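Local coordinates for ABC-type metal ion transport system, periplasmic component (Vibrio vulnificus, PDB 3K2D), which binds methionine between its two alpha/beta lobes, probably as the substrate-binding lipoprotein of a methionine ABC transporter, and activates Toll-like receptor 2, at residues K77-G82 against A206-V211; I56-F61 against E214-F219. The protein carries 4 engineered substitutions. All blocks are in the same frame, centred on the assembly; numbering follows the deposited sequence.

Contact 1 of 2, residues K77-G82 against A206-V211; sequences KLTIAG and ARQDNV
Thr79 pairs with Ala206 where strand 78-83, the outermost strand on its side of a five-stranded mixed sheet, runs antiparallel to strand 202-207. The sheet belongs to one lobe of a periplasmic binding protein fold. The tight part is the backbone. Thr79 N donates to Ala206 O at 2.9 Å, and Ala206 N returns a nearly straight bond to Thr79 O at 3.1 Å. Leu78 and Arg207 form the next, non-hydrogen-bonded pair, and their side chains diverge. Leu78 turns to Leu67 of helix 64-74 and Leu51 of helix 47-53. The Arg207 guanidinium reaches the backbone oxygens of Leu51 and Ile56. On the other face, Val211 lies against Thr79 and Ala81, with Val211 CG2 4.1 Å from Ala81 CB.

The solvent side is looser. Past the strand end, Gln208 N makes only a weak bond to Lys77 O. The exposed side chains of Lys77 and Gln208 cross obliquely, the amide of Gln208 lying beside the aliphatic chain of Lys77. Gln208 CG, anti to its backbone N (chi1 -166°), lies near Thr79 OG1. Thr79 meets Gln208 at about a right angle, with Thr79 OG1 3.2 Å from Gln208 CA.

Contact 2 of 2, residues I56-F61 against E214-F219; sequences IDMNAF and ENVQNF. Engineered in segment 56-61: Met58 (natural residue Ile). With MET (methionine), chain C.
Met58 reaches from strand 58-63 to Val216 and Phe219 on helix 214-223, and its thioether makes nearly all of the contact. Met58 is an engineered residue; the natural one is Ile.

The first kind of interaction is Met-aromatic. Met58 SD lies 4.7 Å from the centroid of the Phe219 ring, in an oblique position 52° off the ring normal. The nearest ring atom is Phe219 CD2, 3.7 Å from Met58 SD. The sulfur also touches Phe219 CB, so it sits by the root of the ring. Phe219 CG, anti to the backbone N (chi1 -179°), is placed 4.0 Å from Met58 SD.

The second kind is apolar packing by the terminal methyl. The Met58 chain bends at chi3 (95°), which carries CE to the helix backbone. Met58 CE is 3.4 Å from Val216 CA and 3.7 Å from Val216 CG2. It also lies near Asn215 O, the oxygen that accepts the helical bond from Phe219 N. The same packing includes Val10 of strand 8-13, which touches Met58, and Ile204 of strand 202-207, which touches both Met58 and Phe219. Ala24 of helix 16-32 packs on Phe219.

The hydrogen bonds of residues 58-60 go to other elements, not to helix 214-223. Met58 and Ala60 bond through their backbones to Gly11, and Asn59 to Val205. Asn59 points away from helix 214-223, and its ND2 donates to Asn48 OD1 of helix 47-53.

The strand then leads to the ligand. Phe61 O is 3.3 Å from CG of the bound methionine, and Phe61 CE2 is near the ligand CE. A helix packed on a central sheet strand, with the ligand pocket at the strand's C-terminal end, is characteristic of the alpha/beta lobes of periplasmic binding proteins.

Both contacts belong to the same lobe and sheet, where strands 202-207 and 58-63 are neighbours. Contact 1 is a surface contact at the sheet's edge, and contact 2 is buried. Their chemistry follows: contact 1 is joined mainly by backbone hydrogen bonds between strands, contact 2 by a thioether, an aromatic ring and a valine between strand and helix. Strand 202-207 and helix 214-223 follow each other in the chain, so residues 206-211 lead from one contact toward the other. The centres are about 9 Å apart. Gln217 NE2 probably hydrogen-bonds to Val211 O, tying the two contacts together. Contact 2 alone includes a residue of the methionine pocket, Phe61.

Contact 1 of 2, residues K77-G82 against A206-V211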
ATOM      1  N   LYS A  77       0.447 -19.589  -1.525  1.00 21.08           N
ATOM      2  CA  LYS A  77       0.537 -20.261  -0.208  1.00 20.05           C
ATOM      3  C   LYS A  77       1.247 -19.400   0.852  1.00 16.86           C
ATOM      4  O   LYS A  77       2.385 -19.660   1.231  1.00 12.98           O
ATOM      5  CB  LYS A  77       1.282 -21.600  -0.331  1.00 20.96           C
ATOM      6  CG  LYS A  77       0.862 -22.429  -1.524  1.00 27.53           C
ATOM      7  CD  LYS A  77       0.450 -23.847  -1.144  1.00 31.52           C
ATOM      8  CE  LYS A  77       1.600 -24.625  -0.536  1.00 34.85           C
ATOM      9  NZ  LYS A  77       1.240 -26.063  -0.351  1.00 39.81           N
ATOM     10  N   LEU A  78       0.553 -18.384   1.343  1.00 15.96           N
ATOM     11  CA  LEU A  78       1.124 -17.486   2.330  1.00 14.48           C
ATOM     12  C   LEU A  78       0.155 -17.338   3.480  1.00 12.71           C
ATOM     13  O   LEU A  78      -1.019 -17.656   3.347  1.00 14.36           O
ATOM     14  CB  LEU A  78       1.376 -16.126   1.682  1.00 13.47           C
ATOM     15  CG  LEU A  78       2.142 -16.236   0.364  1.00 13.05           C
ATOM     16  CD1 LEU A  78       2.171 -14.885  -0.348  1.00 15.49           C
ATOM     17  CD2 LEU A  78       3.545 -16.744   0.643  1.00 13.39           C
ATOM     18  N   THR A  79       0.639 -16.848   4.611  1.00 10.16           N
ATOM     19  CA  THR A  79      -0.230 -16.668   5.755  1.00 11.44           C
ATOM     20  C   THR A  79       0.048 -15.325   6.401  1.00 12.45           C
ATOM     21  O   THR A  79       1.209 -14.920   6.526  1.00 14.29           O
ATOM     22  CB  THR A  79      -0.007 -17.770   6.817  1.00 12.57           C
ATOM     23  OG1 THR A  79      -0.088 -19.056   6.200  1.00 15.42           O
ATOM     24  CG2 THR A  79      -1.062 -17.689   7.897  1.00 11.56           C
ATOM     25  N   ILE A  80      -1.009 -14.630   6.807  1.00 11.61           N
ATOM     26  CA  ILE A  80      -0.837 -13.352   7.468  1.00 14.04           C
ATOM     27  C   ILE A  80      -0.220 -13.593   8.853  1.00 16.12           C
ATOM     28  O   ILE A  80      -0.652 -14.484   9.591  1.00 17.78           O
ATOM     29  CB  ILE A  80      -2.183 -12.624   7.613  1.00 13.05           C
ATOM     30  CG1 ILE A  80      -2.727 -12.273   6.219  1.00 14.63           C
ATOM     31  CG2 ILE A  80      -2.005 -11.364   8.455  1.00 10.84           C
ATOM     32  CD1 ILE A  80      -4.137 -11.662   6.214  1.00 10.78           C
ATOM     33  N   ALA A  81       0.798 -12.805   9.195  1.00 16.94           N
ATOM     34  CA  ALA A  81       1.475 -12.936  10.486  1.00 16.65           C
ATOM     35  C   ALA A  81       1.012 -11.881  11.500  1.00 18.00           C
ATOM     36  O   ALA A  81       1.006 -12.134  12.708  1.00 18.26           O
ATOM     37  CB  ALA A  81       2.973 -12.841  10.285  1.00 15.11           C
ATOM     38  N   GLY A  82       0.628 -10.705  11.000  1.00 18.54           N
ATOM     39  CA  GLY A  82       0.163  -9.628  11.857  1.00 19.40           C
ATOM     40  C   GLY A  82      -0.143  -8.352  11.086  1.00 21.09           C
ATOM     41  O   GLY A  82       0.344  -8.157   9.970  1.00 22.94           O
ATOM     42  N   ALA A 206       4.047 -13.952   5.791  1.00 13.51           N
ATOM     43  CA  ALA A 206       5.115 -14.929   5.734  1.00 14.89           C
ATOM     44  C   ALA A 206       4.593 -16.128   4.956  1.00 16.10           C
ATOM     45  O   ALA A 206       3.430 -16.147   4.536  1.00 16.33           O
ATOM     46  CB  ALA A 206       5.509 -15.343   7.146  1.00 11.71           C
ATOM     47  N   ARG A 207       5.448 -17.122   4.739  1.00 17.65           N
ATOM     48  CA  ARG A 207       4.993 -18.315   4.046  1.00 19.45           C
ATOM     49  C   ARG A 207       4.080 -19.082   4.986  1.00 19.75           C
ATOM     50  O   ARG A 207       4.068 -18.858   6.195  1.00 20.94           O
ATOM     51  CB  ARG A 207       6.158 -19.205   3.630  1.00 17.10           C
ATOM     52  CG  ARG A 207       6.877 -18.719   2.391  1.00 19.13           C
ATOM     53  CD  ARG A 207       7.833 -19.766   1.886  1.00 17.70           C
ATOM     54  NE  ARG A 207       8.929 -19.987   2.820  1.00 20.04           N
ATOM     55  CZ  ARG A 207       9.910 -19.116   3.021  1.00 20.55           C
ATOM     56  NH1 ARG A 207       9.922 -17.974   2.354  1.00 23.39           N
ATOM     57  NH2 ARG A 207      10.881 -19.389   3.874  1.00 21.40           N
ATOM     58  N   GLN A 208       3.309 -19.982   4.404  1.00 22.07           N
ATOM     59  CA  GLN A 208       2.371 -20.824   5.127  1.00 21.60           C
ATOM     60  C   GLN A 208       3.135 -21.785   6.048  1.00 21.20           C
ATOM     61  O   GLN A 208       2.669 -22.121   7.138  1.00 20.48           O
ATOM     62  CB  GLN A 208       1.570 -21.586   4.083  1.00 24.93           C
ATOM     63  CG  GLN A 208       0.322 -22.277   4.525  1.00 28.81           C
ATOM     64  CD  GLN A 208      -0.535 -22.627   3.321  1.00 31.18           C
ATOM     65  OE1 GLN A 208      -1.179 -21.754   2.727  1.00 30.34           O
ATOM     66  NE2 GLN A 208      -0.521 -23.901   2.933  1.00 33.63           N
ATOM     67  N   ASP A 209       4.322 -22.205   5.612  1.00 20.97           N
ATOM     68  CA  ASP A 209       5.137 -23.134   6.385  1.00 19.23           C
ATOM     69  C   ASP A 209       6.168 -22.514   7.317  1.00 18.89           C
ATOM     70  O   ASP A 209       6.963 -23.236   7.907  1.00 21.77           O
ATOM     71  CB  ASP A 209       5.852 -24.123   5.462  1.00 20.19           C
ATOM     72  CG  ASP A 209       6.798 -23.440   4.481  1.00 24.31           C
ATOM     73  OD1 ASP A 209       7.143 -22.257   4.680  1.00 26.56           O
ATOM     74  OD2 ASP A 209       7.213 -24.098   3.505  1.00 27.65           O
ATOM     75  N   ASN A 210       6.183 -21.198   7.467  1.00 17.47           N
ATOM     76  CA  ASN A 210       7.157 -20.610   8.377  1.00 17.96           C
ATOM     77  C   ASN A 210       6.544 -19.578   9.304  1.00 17.38           C
ATOM     78  O   ASN A 210       7.225 -19.030  10.169  1.00 16.72           O
ATOM     79  CB  ASN A 210       8.317 -19.970   7.599  1.00 21.32           C
ATOM     80  CG  ASN A 210       7.904 -18.714   6.847  1.00 24.03           C
ATOM     81  OD1 ASN A 210       8.749 -17.953   6.392  1.00 26.00           O
ATOM     82  ND2 ASN A 210       6.600 -18.499   6.708  1.00 25.65           N
ATOM     83  N   VAL A 211       5.256 -19.311   9.120  1.00 17.36           N
ATOM     84  CA  VAL A 211       4.558 -18.315   9.923  1.00 17.04           C
ATOM     85  C   VAL A 211       4.617 -18.586  11.427  1.00 17.49           C
ATOM     86  O   VAL A 211       4.586 -17.650  12.227  1.00 17.46           O
ATOM     87  CB  VAL A 211       3.073 -18.195   9.474  1.00 18.47           C
ATOM     88  CG1 VAL A 211       2.282 -19.451   9.877  1.00 14.37           C
ATOM     89  CG2 VAL A 211       2.456 -16.931  10.048  1.00 16.90           C
TER

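Contact 2 of 2, residues I56-F61 against E214-F219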
ATOM      1  N   ILE A  56      13.103 -14.415   0.400  1.00 17.70           N
ATOM      2  CA  ILE A  56      12.973 -13.649   1.638  1.00 19.15           C
ATOM      3  C   ILE A  56      12.097 -14.455   2.593  1.00 21.89           C
ATOM      4  O   ILE A  56      11.324 -15.310   2.161  1.00 23.35           O
ATOM      5  CB  ILE A  56      12.347 -12.244   1.426  1.00 17.79           C
ATOM      6  CG1 ILE A  56      11.009 -12.357   0.686  1.00 17.96           C
ATOM      7  CG2 ILE A  56      13.323 -11.341   0.693  1.00 14.61           C
ATOM      8  CD1 ILE A  56      10.306 -11.014   0.485  1.00 16.52           C
ATOM      9  N   ASP A  57      12.217 -14.183   3.887  1.00 23.81           N
ATOM     10  CA  ASP A  57      11.467 -14.925   4.893  1.00 23.78           C
ATOM     11  C   ASP A  57      10.107 -14.315   5.199  1.00 23.28           C
ATOM     12  O   ASP A  57       9.250 -14.979   5.775  1.00 22.32           O
ATOM     13  CB  ASP A  57      12.305 -15.034   6.172  1.00 24.87           C
ATOM     14  CG  ASP A  57      13.621 -15.779   5.952  1.00 27.46           C
ATOM     15  OD1 ASP A  57      13.624 -17.031   5.984  1.00 28.25           O
ATOM     16  OD2 ASP A  57      14.659 -15.113   5.734  1.00 28.63           O
ATOM     17  N   MET A  58       9.916 -13.053   4.821  1.00 22.59           N
ATOM     18  CA  MET A  58       8.642 -12.361   5.040  1.00 23.61           C
ATOM     19  C   MET A  58       8.638 -10.991   4.359  1.00 23.71           C
ATOM     20  O   MET A  58       9.684 -10.511   3.911  1.00 24.83           O
ATOM     21  CB  MET A  58       8.346 -12.211   6.555  1.00 21.61           C
ATOM     22  CG  MET A  58       9.309 -11.314   7.381  1.00 20.25           C
ATOM     23  SD  MET A  58       9.050 -11.292   9.189  1.00  2.82           S
ATOM     24  CE  MET A  58      10.096 -12.404   9.587  1.00 11.62           C
ATOM     25  N   ASN A  59       7.458 -10.383   4.233  1.00 22.34           N
ATOM     26  CA  ASN A  59       7.362  -9.046   3.648  1.00 19.10           C
ATOM     27  C   ASN A  59       6.311  -8.220   4.369  1.00 18.91           C
ATOM     28  O   ASN A  59       5.442  -8.754   5.062  1.00 18.51           O
ATOM     29  CB  ASN A  59       7.049  -9.084   2.142  1.00 17.36           C
ATOM     30  CG  ASN A  59       5.715  -9.748   1.817  1.00 17.56           C
ATOM     31  OD1 ASN A  59       4.681  -9.458   2.425  1.00 16.80           O
ATOM     32  ND2 ASN A  59       5.734 -10.633   0.829  1.00 16.58           N
ATOM     33  N   ALA A  60       6.408  -6.907   4.213  1.00 18.62           N
ATOM     34  CA  ALA A  60       5.471  -5.993   4.846  1.00 18.87           C
ATOM     35  C   ALA A  60       5.179  -4.875   3.860  1.00 18.75           C
ATOM     36  O   ALA A  60       5.926  -3.898   3.794  1.00 18.17           O
ATOM     37  CB  ALA A  60       6.081  -5.430   6.130  1.00 18.21           C
ATOM     38  N   PHE A  61       4.089  -5.007   3.103  1.00 18.38           N
ATOM     39  CA  PHE A  61       3.757  -3.998   2.099  1.00 17.11           C
ATOM     40  C   PHE A  61       2.310  -4.032   1.572  1.00 16.44           C
ATOM     41  O   PHE A  61       1.884  -3.106   0.883  1.00 15.39           O
ATOM     42  CB  PHE A  61       4.684  -4.178   0.898  1.00 17.75           C
ATOM     43  CG  PHE A  61       4.291  -5.336   0.023  1.00 19.03           C
ATOM     44  CD1 PHE A  61       4.388  -6.639   0.490  1.00 19.33           C
ATOM     45  CD2 PHE A  61       3.724  -5.117  -1.230  1.00 19.64           C
ATOM     46  CE1 PHE A  61       3.921  -7.710  -0.272  1.00 19.78           C
ATOM     47  CE2 PHE A  61       3.256  -6.177  -2.000  1.00 20.59           C
ATOM     48  CZ  PHE A  61       3.351  -7.482  -1.518  1.00 20.53           C
ATOM     49  N   GLU A 214       9.365 -18.101  15.570  1.00 23.04           N
ATOM     50  CA  GLU A 214       9.518 -16.892  16.380  1.00 25.33           C
ATOM     51  C   GLU A 214      10.151 -15.733  15.618  1.00 25.20           C
ATOM     52  O   GLU A 214       9.935 -14.574  15.959  1.00 23.77           O
ATOM     53  CB  GLU A 214      10.322 -17.181  17.655  1.00 25.46           C
ATOM     54  CG  GLU A 214       9.473 -17.763  18.786  1.00 32.47           C
ATOM     55  CD  GLU A 214      10.083 -17.544  20.178  1.00 38.05           C
ATOM     56  OE1 GLU A 214      10.196 -16.369  20.600  1.00 38.68           O
ATOM     57  OE2 GLU A 214      10.449 -18.545  20.850  1.00 40.46           O
ATOM     58  N   ASN A 215      10.914 -16.048  14.577  1.00 26.58           N
ATOM     59  CA  ASN A 215      11.566 -15.028  13.761  1.00 28.63           C
ATOM     60  C   ASN A 215      10.492 -14.132  13.169  1.00 27.44           C
ATOM     61  O   ASN A 215      10.566 -12.908  13.252  1.00 28.19           O
ATOM     62  CB  ASN A 215      12.373 -15.692  12.642  1.00 32.96           C
ATOM     63  CG  ASN A 215      13.231 -16.838  13.156  1.00 40.16           C
ATOM     64  OD1 ASN A 215      14.046 -16.660  14.072  1.00 41.39           O
ATOM     65  ND2 ASN A 215      13.044 -18.029  12.577  1.00 43.85           N
ATOM     66  N   VAL A 216       9.488 -14.756  12.567  1.00 25.84           N
ATOM     67  CA  VAL A 216       8.388 -14.019  11.983  1.00 22.75           C
ATOM     68  C   VAL A 216       7.596 -13.337  13.088  1.00 22.02           C
ATOM     69  O   VAL A 216       7.426 -12.118  13.073  1.00 21.43           O
ATOM     70  CB  VAL A 216       7.463 -14.949  11.188  1.00 22.05           C
ATOM     71  CG1 VAL A 216       6.293 -14.159  10.617  1.00 20.80           C
ATOM     72  CG2 VAL A 216       8.257 -15.613  10.067  1.00 19.64           C
ATOM     73  N   GLN A 217       7.127 -14.119  14.057  1.00 20.74           N
ATOM     74  CA  GLN A 217       6.355 -13.561  15.156  1.00 19.15           C
ATOM     75  C   GLN A 217       7.065 -12.394  15.855  1.00 20.45           C
ATOM     76  O   GLN A 217       6.438 -11.376  16.151  1.00 21.24           O
ATOM     77  CB  GLN A 217       6.031 -14.636  16.202  1.00 20.71           C
ATOM     78  CG  GLN A 217       5.156 -15.789  15.750  1.00 22.12           C
ATOM     79  CD  GLN A 217       3.811 -15.347  15.208  1.00 26.24           C
ATOM     80  OE1 GLN A 217       3.098 -14.560  15.837  1.00 28.00           O
ATOM     81  NE2 GLN A 217       3.451 -15.863  14.030  1.00 25.77           N
ATOM     82  N   ASN A 218       8.361 -12.526  16.135  1.00 21.09           N
ATOM     83  CA  ASN A 218       9.066 -11.447  16.832  1.00 20.33           C
ATOM     84  C   ASN A 218       9.157 -10.163  16.034  1.00 18.64           C
ATOM     85  O   ASN A 218       9.026  -9.085  16.587  1.00 18.35           O
ATOM     86  CB  ASN A 218      10.475 -11.881  17.266  1.00 23.39           C
ATOM     87  CG  ASN A 218      10.450 -12.842  18.440  1.00 24.37           C
ATOM     88  OD1 ASN A 218       9.508 -12.841  19.229  1.00 27.45           O
ATOM     89  ND2 ASN A 218      11.490 -13.653  18.569  1.00 22.57           N
ATOM     90  N   PHE A 219       9.386 -10.270  14.732  1.00 17.92           N
ATOM     91  CA  PHE A 219       9.466  -9.074  13.912  1.00 16.26           C
ATOM     92  C   PHE A 219       8.117  -8.352  13.944  1.00 16.10           C
ATOM     93  O   PHE A 219       8.069  -7.125  14.005  1.00 14.71           O
ATOM     94  CB  PHE A 219       9.833  -9.421  12.471  1.00 14.43           C
ATOM     95  CG  PHE A 219       9.959  -8.220  11.593  1.00 13.72           C
ATOM     96  CD1 PHE A 219      11.056  -7.382  11.700  1.00 12.86           C
ATOM     97  CD2 PHE A 219       8.937  -7.874  10.719  1.00 14.36           C
ATOM     98  CE1 PHE A 219      11.125  -6.215  10.950  1.00 13.12           C
ATOM     99  CE2 PHE A 219       9.002  -6.713   9.971  1.00 11.41           C
ATOM    100  CZ  PHE A 219      10.094  -5.883  10.087  1.00 11.40           C
TER
HETATM  101  N   MET C 266       0.500   0.175   0.942  1.00 11.46           N
HETATM  102  CA  MET C 266      -0.721   0.279   0.055  1.00 12.66           C
HETATM  103  C   MET C 266      -1.714   1.133   0.761  1.00 13.50           C
HETATM  104  O   MET C 266      -1.899   0.961   1.997  1.00 11.22           O
HETATM  105  CB  MET C 266      -1.429  -1.037  -0.194  1.00 11.70           C
HETATM  106  CG  MET C 266      -0.635  -2.029  -0.918  1.00  8.93           C
HETATM  107  SD  MET C 266      -1.651  -3.287  -1.608  1.00  1.00           S
HETATM  108  CE  MET C 266      -0.244  -4.074  -2.301  1.00  1.77           C
HETATM  109  OXT MET C 266      -2.347   1.969   0.099  1.00 15.33           O